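Side-chain contacts in amidase (Bacillus anthracis, PDB 5EWQ), which probably hydrolyses carboxylic amides to carboxylates and ammonia: residues Y17-V22 and H78-I83; A391-D396 and Y403-I408. All blocks are in the same frame, centred on the assembly; numbering follows the deposited sequence.

Contact 1 (Y17-V22 and H78-I83)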
ATOM      1  N   TYR A  17       1.980 -20.201  -6.689  1.00 42.07           N
ATOM      2  CA  TYR A  17       2.598 -21.154  -5.770  1.00 27.35           C
ATOM      3  C   TYR A  17       1.735 -21.378  -4.534  1.00 41.36           C
ATOM      4  O   TYR A  17       1.119 -20.438  -4.028  1.00 34.70           O
ATOM      5  CB  TYR A  17       3.980 -20.665  -5.333  1.00 25.53           C
ATOM      6  CG  TYR A  17       4.962 -20.437  -6.457  1.00 26.23           C
ATOM      7  CD1 TYR A  17       5.190 -21.413  -7.420  1.00 19.92           C
ATOM      8  CD2 TYR A  17       5.661 -19.242  -6.554  1.00 18.66           C
ATOM      9  CE1 TYR A  17       6.093 -21.203  -8.447  1.00 27.84           C
ATOM     10  CE2 TYR A  17       6.563 -19.023  -7.576  1.00 33.43           C
ATOM     11  CZ  TYR A  17       6.775 -20.005  -8.518  1.00 34.33           C
ATOM     12  OH  TYR A  17       7.673 -19.787  -9.538  1.00 40.41           O
ATOM     13  N   ASP A  18       1.707 -22.621  -4.059  1.00 44.92           N
ATOM     14  CA  ASP A  18       1.078 -22.976  -2.787  1.00 44.98           C
ATOM     15  C   ASP A  18      -0.347 -22.435  -2.665  1.00 50.12           C
ATOM     16  O   ASP A  18      -0.622 -21.564  -1.840  1.00 49.60           O
ATOM     17  CB  ASP A  18       1.938 -22.470  -1.624  1.00 55.89           C
ATOM     18  CG  ASP A  18       1.557 -23.094  -0.298  1.00 73.50           C
ATOM     19  OD1 ASP A  18       0.854 -24.126  -0.303  1.00 86.40           O
ATOM     20  OD2 ASP A  18       1.970 -22.556   0.752  1.00 72.00           O
ATOM     21  N   LYS A  19      -1.245 -22.957  -3.493  1.00 47.92           N
ATOM     22  CA  LYS A  19      -2.613 -22.456  -3.551  1.00 33.22           C
ATOM     23  C   LYS A  19      -3.413 -22.825  -2.302  1.00 47.85           C
ATOM     24  O   LYS A  19      -4.315 -22.093  -1.895  1.00 51.15           O
ATOM     25  CB  LYS A  19      -3.313 -22.986  -4.804  1.00 39.94           C
ATOM     26  CG  LYS A  19      -4.656 -22.338  -5.084  1.00 56.97           C
ATOM     27  CD  LYS A  19      -4.697 -21.736  -6.478  1.00 48.52           C
ATOM     28  CE  LYS A  19      -4.574 -22.806  -7.549  1.00 46.07           C
ATOM     29  NZ  LYS A  19      -4.705 -22.233  -8.917  1.00 43.64           N
ATOM     30  N   GLU A  20      -3.068 -23.954  -1.690  1.00 47.87           N
ATOM     31  CA  GLU A  20      -3.789 -24.438  -0.516  1.00 47.58           C
ATOM     32  C   GLU A  20      -3.446 -23.646   0.744  1.00 59.77           C
ATOM     33  O   GLU A  20      -4.052 -23.846   1.796  1.00 66.27           O
ATOM     34  CB  GLU A  20      -3.505 -25.924  -0.293  1.00 55.51           C
ATOM     35  CG  GLU A  20      -4.069 -26.826  -1.376  1.00 74.12           C
ATOM     36  CD  GLU A  20      -5.584 -26.763  -1.459  1.00 84.88           C
ATOM     37  OE1 GLU A  20      -6.235 -26.582  -0.409  1.00 81.57           O
ATOM     38  OE2 GLU A  20      -6.124 -26.891  -2.578  1.00 87.62           O
ATOM     39  N   ARG A  21      -2.471 -22.752   0.632  1.00 55.33           N
ATOM     40  CA  ARG A  21      -2.100 -21.875   1.736  1.00 39.69           C
ATOM     41  C   ARG A  21      -3.231 -20.899   2.048  1.00 50.88           C
ATOM     42  O   ARG A  21      -3.425 -20.497   3.196  1.00 41.92           O
ATOM     43  CB  ARG A  21      -0.814 -21.114   1.403  1.00 35.79           C
ATOM     44  CG  ARG A  21      -0.406 -20.073   2.433  1.00 40.20           C
ATOM     45  CD  ARG A  21       0.848 -19.328   1.998  1.00 39.23           C
ATOM     46  NE  ARG A  21       2.041 -20.163   2.077  1.00 38.06           N
ATOM     47  CZ  ARG A  21       2.846 -20.211   3.133  1.00 32.89           C
ATOM     48  NH1 ARG A  21       2.584 -19.469   4.201  1.00 31.21           N
ATOM     49  NH2 ARG A  21       3.912 -21.000   3.121  1.00 39.25           N
ATOM     50  N   VAL A  22      -3.980 -20.532   1.014  1.00 51.22           N
ATOM     51  CA  VAL A  22      -5.067 -19.569   1.143  1.00 43.31           C
ATOM     52  C   VAL A  22      -6.429 -20.258   1.191  1.00 54.30           C
ATOM     53  O   VAL A  22      -7.297 -19.883   1.980  1.00 52.25           O
ATOM     54  CB  VAL A  22      -5.045 -18.553  -0.022  1.00 35.67           C
ATOM     55  CG1 VAL A  22      -6.268 -17.651   0.021  1.00 37.00           C
ATOM     56  CG2 VAL A  22      -3.768 -17.731   0.022  1.00 32.82           C
ATOM     57  N   HIS A  78     -12.145 -15.808  -6.778  1.00 57.98           N
ATOM     58  CA  HIS A  78     -11.574 -14.850  -7.722  1.00 46.28           C
ATOM     59  C   HIS A  78     -10.057 -14.706  -7.613  1.00 51.47           C
ATOM     60  O   HIS A  78      -9.384 -14.472  -8.616  1.00 39.31           O
ATOM     61  CB  HIS A  78     -12.229 -13.478  -7.543  1.00 40.80           C
ATOM     62  CG  HIS A  78     -13.676 -13.447  -7.923  1.00 53.42           C
ATOM     63  ND1 HIS A  78     -14.180 -14.160  -8.988  1.00 53.05           N
ATOM     64  CD2 HIS A  78     -14.728 -12.791  -7.377  1.00 50.60           C
ATOM     65  CE1 HIS A  78     -15.481 -13.944  -9.085  1.00 47.99           C
ATOM     66  NE2 HIS A  78     -15.838 -13.117  -8.120  1.00 48.58           N
ATOM     67  N   ASP A  79      -9.520 -14.840  -6.405  1.00 36.59           N
ATOM     68  CA  ASP A  79      -8.089 -14.635  -6.201  1.00 33.77           C
ATOM     69  C   ASP A  79      -7.292 -15.917  -6.426  1.00 38.76           C
ATOM     70  O   ASP A  79      -6.238 -15.894  -7.058  1.00 41.80           O
ATOM     71  CB  ASP A  79      -7.816 -14.089  -4.799  1.00 38.95           C
ATOM     72  CG  ASP A  79      -6.360 -13.705  -4.596  1.00 54.97           C
ATOM     73  OD1 ASP A  79      -5.978 -12.587  -5.002  1.00 48.87           O
ATOM     74  OD2 ASP A  79      -5.600 -14.522  -4.032  1.00 45.00           O
ATOM     75  N   GLN A  80      -7.797 -17.032  -5.906  1.00 35.53           N
ATOM     76  CA  GLN A  80      -7.122 -18.315  -6.061  1.00 35.06           C
ATOM     77  C   GLN A  80      -7.845 -19.205  -7.071  1.00 42.99           C
ATOM     78  O   GLN A  80      -7.377 -20.293  -7.404  1.00 46.91           O
ATOM     79  CB  GLN A  80      -7.009 -19.026  -4.711  1.00 36.76           C
ATOM     80  CG  GLN A  80      -6.197 -18.256  -3.679  1.00 34.65           C
ATOM     81  CD  GLN A  80      -4.773 -17.993  -4.134  1.00 46.71           C
ATOM     82  OE1 GLN A  80      -4.073 -18.902  -4.582  1.00 51.83           O
ATOM     83  NE2 GLN A  80      -4.339 -16.741  -4.030  1.00 29.91           N
ATOM     84  N   ASN A  81      -8.989 -18.732  -7.554  1.00 45.89           N
ATOM     85  CA  ASN A  81      -9.720 -19.420  -8.613  1.00 46.79           C
ATOM     86  C   ASN A  81     -10.313 -18.422  -9.598  1.00 47.84           C
ATOM     87  O   ASN A  81     -10.137 -17.214  -9.446  1.00 46.77           O
ATOM     88  CB  ASN A  81     -10.823 -20.304  -8.029  1.00 54.26           C
ATOM     89  CG  ASN A  81     -10.274 -21.501  -7.276  1.00 59.68           C
ATOM     90  OD1 ASN A  81      -9.840 -22.482  -7.879  1.00 54.53           O
ATOM     91  ND2 ASN A  81     -10.296 -21.427  -5.950  1.00 63.77           N
ATOM     92  N   GLY A  82     -11.014 -18.931 -10.606  1.00 51.80           N
ATOM     93  CA  GLY A  82     -11.597 -18.086 -11.631  1.00 42.14           C
ATOM     94  C   GLY A  82     -10.535 -17.300 -12.374  1.00 51.34           C
ATOM     95  O   GLY A  82      -9.644 -17.879 -12.994  1.00 37.80           O
ATOM     96  N   ILE A  83     -10.625 -15.975 -12.300  1.00 51.33           N
ATOM     97  CA  ILE A  83      -9.650 -15.104 -12.945  1.00 39.21           C
ATOM     98  C   ILE A  83      -8.280 -15.259 -12.280  1.00 36.71           C
ATOM     99  O   ILE A  83      -7.246 -15.000 -12.900  1.00 39.46           O
ATOM    100  CB  ILE A  83     -10.105 -13.622 -12.906  1.00 35.41           C
ATOM    101  CG1 ILE A  83      -9.238 -12.759 -13.825  1.00 47.39           C
ATOM    102  CG2 ILE A  83     -10.112 -13.086 -11.482  1.00 38.65           C
ATOM    103  CD1 ILE A  83      -9.325 -13.146 -15.285  1.00 48.65           C
TER

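Contact 2 (A391-D396 and Y403-I408)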
ATOM      1  N   ALA A 391      22.581 -18.153  -0.090  1.00 42.71           N
ATOM      2  CA  ALA A 391      22.953 -19.560  -0.148  1.00 32.84           C
ATOM      3  C   ALA A 391      21.715 -20.449  -0.210  1.00 44.75           C
ATOM      4  O   ALA A 391      21.725 -21.501  -0.848  1.00 48.00           O
ATOM      5  CB  ALA A 391      23.814 -19.930   1.048  1.00 33.97           C
ATOM      6  N   PHE A 392      20.652 -20.015   0.458  1.00 39.83           N
ATOM      7  CA  PHE A 392      19.401 -20.765   0.492  1.00 34.62           C
ATOM      8  C   PHE A 392      18.730 -20.792  -0.878  1.00 45.32           C
ATOM      9  O   PHE A 392      18.250 -21.835  -1.324  1.00 51.79           O
ATOM     10  CB  PHE A 392      18.450 -20.164   1.531  1.00 26.07           C
ATOM     11  CG  PHE A 392      17.129 -20.873   1.630  1.00 31.77           C
ATOM     12  CD1 PHE A 392      16.981 -21.978   2.451  1.00 24.24           C
ATOM     13  CD2 PHE A 392      16.032 -20.429   0.908  1.00 34.36           C
ATOM     14  CE1 PHE A 392      15.768 -22.631   2.546  1.00 30.31           C
ATOM     15  CE2 PHE A 392      14.817 -21.078   1.000  1.00 34.16           C
ATOM     16  CZ  PHE A 392      14.683 -22.180   1.820  1.00 37.78           C
ATOM     17  N   ASN A 393      18.697 -19.639  -1.537  1.00 26.97           N
ATOM     18  CA  ASN A 393      18.066 -19.515  -2.846  1.00 35.08           C
ATOM     19  C   ASN A 393      18.785 -20.322  -3.922  1.00 50.62           C
ATOM     20  O   ASN A 393      18.156 -20.832  -4.850  1.00 53.82           O
ATOM     21  CB  ASN A 393      17.999 -18.044  -3.263  1.00 28.25           C
ATOM     22  CG  ASN A 393      17.073 -17.228  -2.383  1.00 42.38           C
ATOM     23  OD1 ASN A 393      16.119 -17.754  -1.808  1.00 29.92           O
ATOM     24  ND2 ASN A 393      17.347 -15.932  -2.277  1.00 41.37           N
ATOM     25  N   LYS A 394      20.102 -20.435  -3.789  1.00 54.66           N
ATOM     26  CA  LYS A 394      20.924 -21.148  -4.762  1.00 49.45           C
ATOM     27  C   LYS A 394      20.587 -22.636  -4.849  1.00 53.03           C
ATOM     28  O   LYS A 394      20.769 -23.260  -5.894  1.00 58.43           O
ATOM     29  CB  LYS A 394      22.408 -20.983  -4.423  1.00 43.91           C
ATOM     30  CG  LYS A 394      23.019 -19.657  -4.850  1.00 34.80           C
ATOM     31  CD  LYS A 394      24.466 -19.561  -4.382  1.00 37.08           C
ATOM     32  CE  LYS A 394      25.255 -18.531  -5.177  1.00 54.61           C
ATOM     33  NZ  LYS A 394      24.738 -17.149  -5.003  1.00 60.58           N
ATOM     34  N   ARG A 395      20.091 -23.199  -3.751  1.00 43.18           N
ATOM     35  CA  ARG A 395      19.847 -24.637  -3.670  1.00 46.05           C
ATOM     36  C   ARG A 395      18.628 -25.074  -4.481  1.00 51.48           C
ATOM     37  O   ARG A 395      18.434 -26.265  -4.729  1.00 62.83           O
ATOM     38  CB  ARG A 395      19.689 -25.063  -2.209  1.00 34.38           C
ATOM     39  CG  ARG A 395      20.927 -24.799  -1.364  1.00 45.46           C
ATOM     40  CD  ARG A 395      20.752 -25.299   0.060  1.00 62.01           C
ATOM     41  NE  ARG A 395      21.894 -24.961   0.905  1.00 58.65           N
ATOM     42  CZ  ARG A 395      22.948 -25.750   1.088  1.00 58.95           C
ATOM     43  NH1 ARG A 395      23.941 -25.361   1.877  1.00 53.79           N
ATOM     44  NH2 ARG A 395      23.008 -26.930   0.485  1.00 62.52           N
ATOM     45  N   ASP A 396      17.811 -24.110  -4.890  1.00 56.27           N
ATOM     46  CA  ASP A 396      16.673 -24.383  -5.763  1.00 45.30           C
ATOM     47  C   ASP A 396      16.305 -23.114  -6.526  1.00 42.67           C
ATOM     48  O   ASP A 396      15.286 -22.480  -6.251  1.00 54.98           O
ATOM     49  CB  ASP A 396      15.478 -24.900  -4.958  1.00 46.52           C
ATOM     50  CG  ASP A 396      14.416 -25.537  -5.835  1.00 55.42           C
ATOM     51  OD1 ASP A 396      14.722 -25.857  -7.004  1.00 56.00           O
ATOM     52  OD2 ASP A 396      13.279 -25.727  -5.354  1.00 48.69           O
ATOM     53  N   TYR A 403      13.872 -15.280 -11.210  1.00 36.80           N
ATOM     54  CA  TYR A 403      14.424 -14.144 -11.937  1.00 31.04           C
ATOM     55  C   TYR A 403      15.748 -13.683 -11.334  1.00 29.95           C
ATOM     56  O   TYR A 403      16.221 -12.586 -11.623  1.00 32.42           O
ATOM     57  CB  TYR A 403      13.418 -12.991 -11.961  1.00 28.05           C
ATOM     58  CG  TYR A 403      12.070 -13.382 -12.525  1.00 35.07           C
ATOM     59  CD1 TYR A 403      11.837 -13.368 -13.894  1.00 33.65           C
ATOM     60  CD2 TYR A 403      11.032 -13.774 -11.689  1.00 30.54           C
ATOM     61  CE1 TYR A 403      10.607 -13.729 -14.415  1.00 30.36           C
ATOM     62  CE2 TYR A 403       9.799 -14.137 -12.201  1.00 31.07           C
ATOM     63  CZ  TYR A 403       9.593 -14.112 -13.564  1.00 37.47           C
ATOM     64  OH  TYR A 403       8.369 -14.471 -14.079  1.00 38.47           O
ATOM     65  N   GLY A 404      16.342 -14.529 -10.498  1.00 29.76           N
ATOM     66  CA  GLY A 404      17.646 -14.244  -9.925  1.00 31.10           C
ATOM     67  C   GLY A 404      17.599 -13.452  -8.632  1.00 39.54           C
ATOM     68  O   GLY A 404      16.526 -13.185  -8.093  1.00 74.18           O
ATOM     69  N   GLN A 405      18.775 -13.076  -8.137  1.00 45.37           N
ATOM     70  CA  GLN A 405      18.888 -12.318  -6.895  1.00 42.55           C
ATOM     71  C   GLN A 405      20.084 -11.369  -6.938  1.00 48.74           C
ATOM     72  O   GLN A 405      20.820 -11.235  -5.961  1.00 57.89           O
ATOM     73  CB  GLN A 405      19.007 -13.266  -5.699  1.00 30.74           C
ATOM     74  CG  GLN A 405      20.101 -14.314  -5.840  1.00 37.99           C
ATOM     75  CD  GLN A 405      20.251 -15.175  -4.600  1.00 38.47           C
ATOM     76  OE1 GLN A 405      19.560 -14.973  -3.602  1.00 42.71           O
ATOM     77  NE2 GLN A 405      21.157 -16.141  -4.658  1.00 35.87           N
ATOM     78  N   THR A 406      20.259 -10.706  -8.077  1.00 39.99           N
ATOM     79  CA  THR A 406      21.407  -9.833  -8.306  1.00 45.04           C
ATOM     80  C   THR A 406      21.471  -8.664  -7.322  1.00 50.24           C
ATOM     81  O   THR A 406      22.554  -8.270  -6.884  1.00 46.55           O
ATOM     82  CB  THR A 406      21.395  -9.269  -9.742  1.00 52.14           C
ATOM     83  OG1 THR A 406      21.210 -10.340 -10.677  1.00 58.88           O
ATOM     84  CG2 THR A 406      22.701  -8.551 -10.051  1.00 58.34           C
ATOM     85  N   LEU A 407      20.311  -8.117  -6.972  1.00 42.93           N
ATOM     86  CA  LEU A 407      20.253  -6.934  -6.115  1.00 41.44           C
ATOM     87  C   LEU A 407      20.694  -7.213  -4.680  1.00 44.16           C
ATOM     88  O   LEU A 407      21.455  -6.435  -4.101  1.00 46.24           O
ATOM     89  CB  LEU A 407      18.840  -6.349  -6.119  1.00 56.66           C
ATOM     90  CG  LEU A 407      18.515  -5.458  -7.319  1.00 53.37           C
ATOM     91  CD1 LEU A 407      17.042  -5.085  -7.337  1.00 45.36           C
ATOM     92  CD2 LEU A 407      19.381  -4.210  -7.288  1.00 48.85           C
ATOM     93  N   ILE A 408      20.221  -8.314  -4.106  1.00 35.08           N
ATOM     94  CA  ILE A 408      20.583  -8.654  -2.734  1.00 35.85           C
ATOM     95  C   ILE A 408      22.005  -9.203  -2.676  1.00 36.87           C
ATOM     96  O   ILE A 408      22.638  -9.199  -1.620  1.00 64.31           O
ATOM     97  CB  ILE A 408      19.607  -9.677  -2.115  1.00 42.71           C
ATOM     98  CG1 ILE A 408      19.745 -11.043  -2.787  1.00 37.56           C
ATOM     99  CG2 ILE A 408      18.178  -9.174  -2.210  1.00 30.97           C
ATOM    100  CD1 ILE A 408      18.849 -12.102  -2.186  1.00 29.91           C
TER

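Contact 1 (Y17-V22 and H78-I83)
Val22 and Lys19 pack against one residue of the other segment, Gln80, which meets Val22 along its CG and Lys19 along its CB and its oxygens. The apolar part is small: Val22 CG1 lies 3.7 Å from Gln80 CG, and the two side chains cross at about a right angle. With CG1 anti to the backbone N (chi1 173°), this methyl meets the middle of the glutamine chain.

Lys19 and Gln80 instead slide past each other in opposite directions. The lysine chain, bent at chi2 and chi3, brings CD to 3.2 Å from the backbone Gln80 O and to 3.5 Å from Gln80 OE1, so methylenes face oxygens in van der Waals contact.

In the fold, the contact joins the start of helix 20-28 to the turn that leaves helix 64-79 toward edge strand 88-91 of the central mixed sheet.

Polar bonds hold the amide at both ends. Gln80 NE2 donates to Asp79 OD2 at 2.6 Å, tilted 20° from the amide plane, while Gln80 OE1 accepts from Lys187. Asp79 in turn is tied to Ser87 and the backbone of Val88. Beside the interface, Arg21 NE bridges to Asp18 OD2 at 2.7 Å, while Arg21 NH1 and NH2 form salt bridges with Glu90 and Asp142.

Contact 2 (A391-D396 and Y403-I408)
Asn393 and Gln405 meet amide to amide in the buried, tightly packed half of this contact. Asn393 ND2 donates to Gln405 OE1 at 2.8 Å, and the bond is almost straight at the hydrogen (176°). The acceptor lies in the asparagine amide plane, but the donor stands above the carbonyl plane of the glutamine, 37° out of it, and the two amide planes are far from parallel. Gln405 CG sits between its backbone N and carbonyl carbon (chi1 52°), and the chain runs extended from there to the asparagine. Asn393 CB lies 3.5 Å from Gln405 OE1, and Ile408 CD1 approaches Asn393 ND2 at 4.1 Å.

The outer side is looser. Exposed Lys394 crosses Gln405 at about a right angle, its NZ 3.7 Å from Gln405 NE2, which is not a bond. Each has its own acceptor: the ammonium forms a salt bridge with Glu409, and the glutamine NH2 donates to the backbone O of Ile390, which also limits rotation of the amide.

Gln405 is the N-cap residue of helix 406-412, so the contact ties the start of that helix to the last turn of helix 386-394, with short helix 397-400 between them and its Arg400 touching Asn393.

How the contacts relate
Contact 1 comes first along the chain and closes before contact 2 opens. Their centres are 25 Å apart and their nearest atoms about 7 Å, without touching. Contact 1 spans 55 residues, mostly helical, and joins helix 20-28 to the end of helix 64-79; contact 2 is local, its two segments only six residues apart, and joins helices 386-394 and 406-412. They share no helix or strand, and both lie well away from the centre of the chain. Other residues link their surroundings: Tyr17 makes a cation-pi contact with Arg399 of helix 397-400, and Tyr183 meets both Tyr17 and Tyr403. Through these, the N-terminal segment is joined to the later helical region of this single-chain amidase.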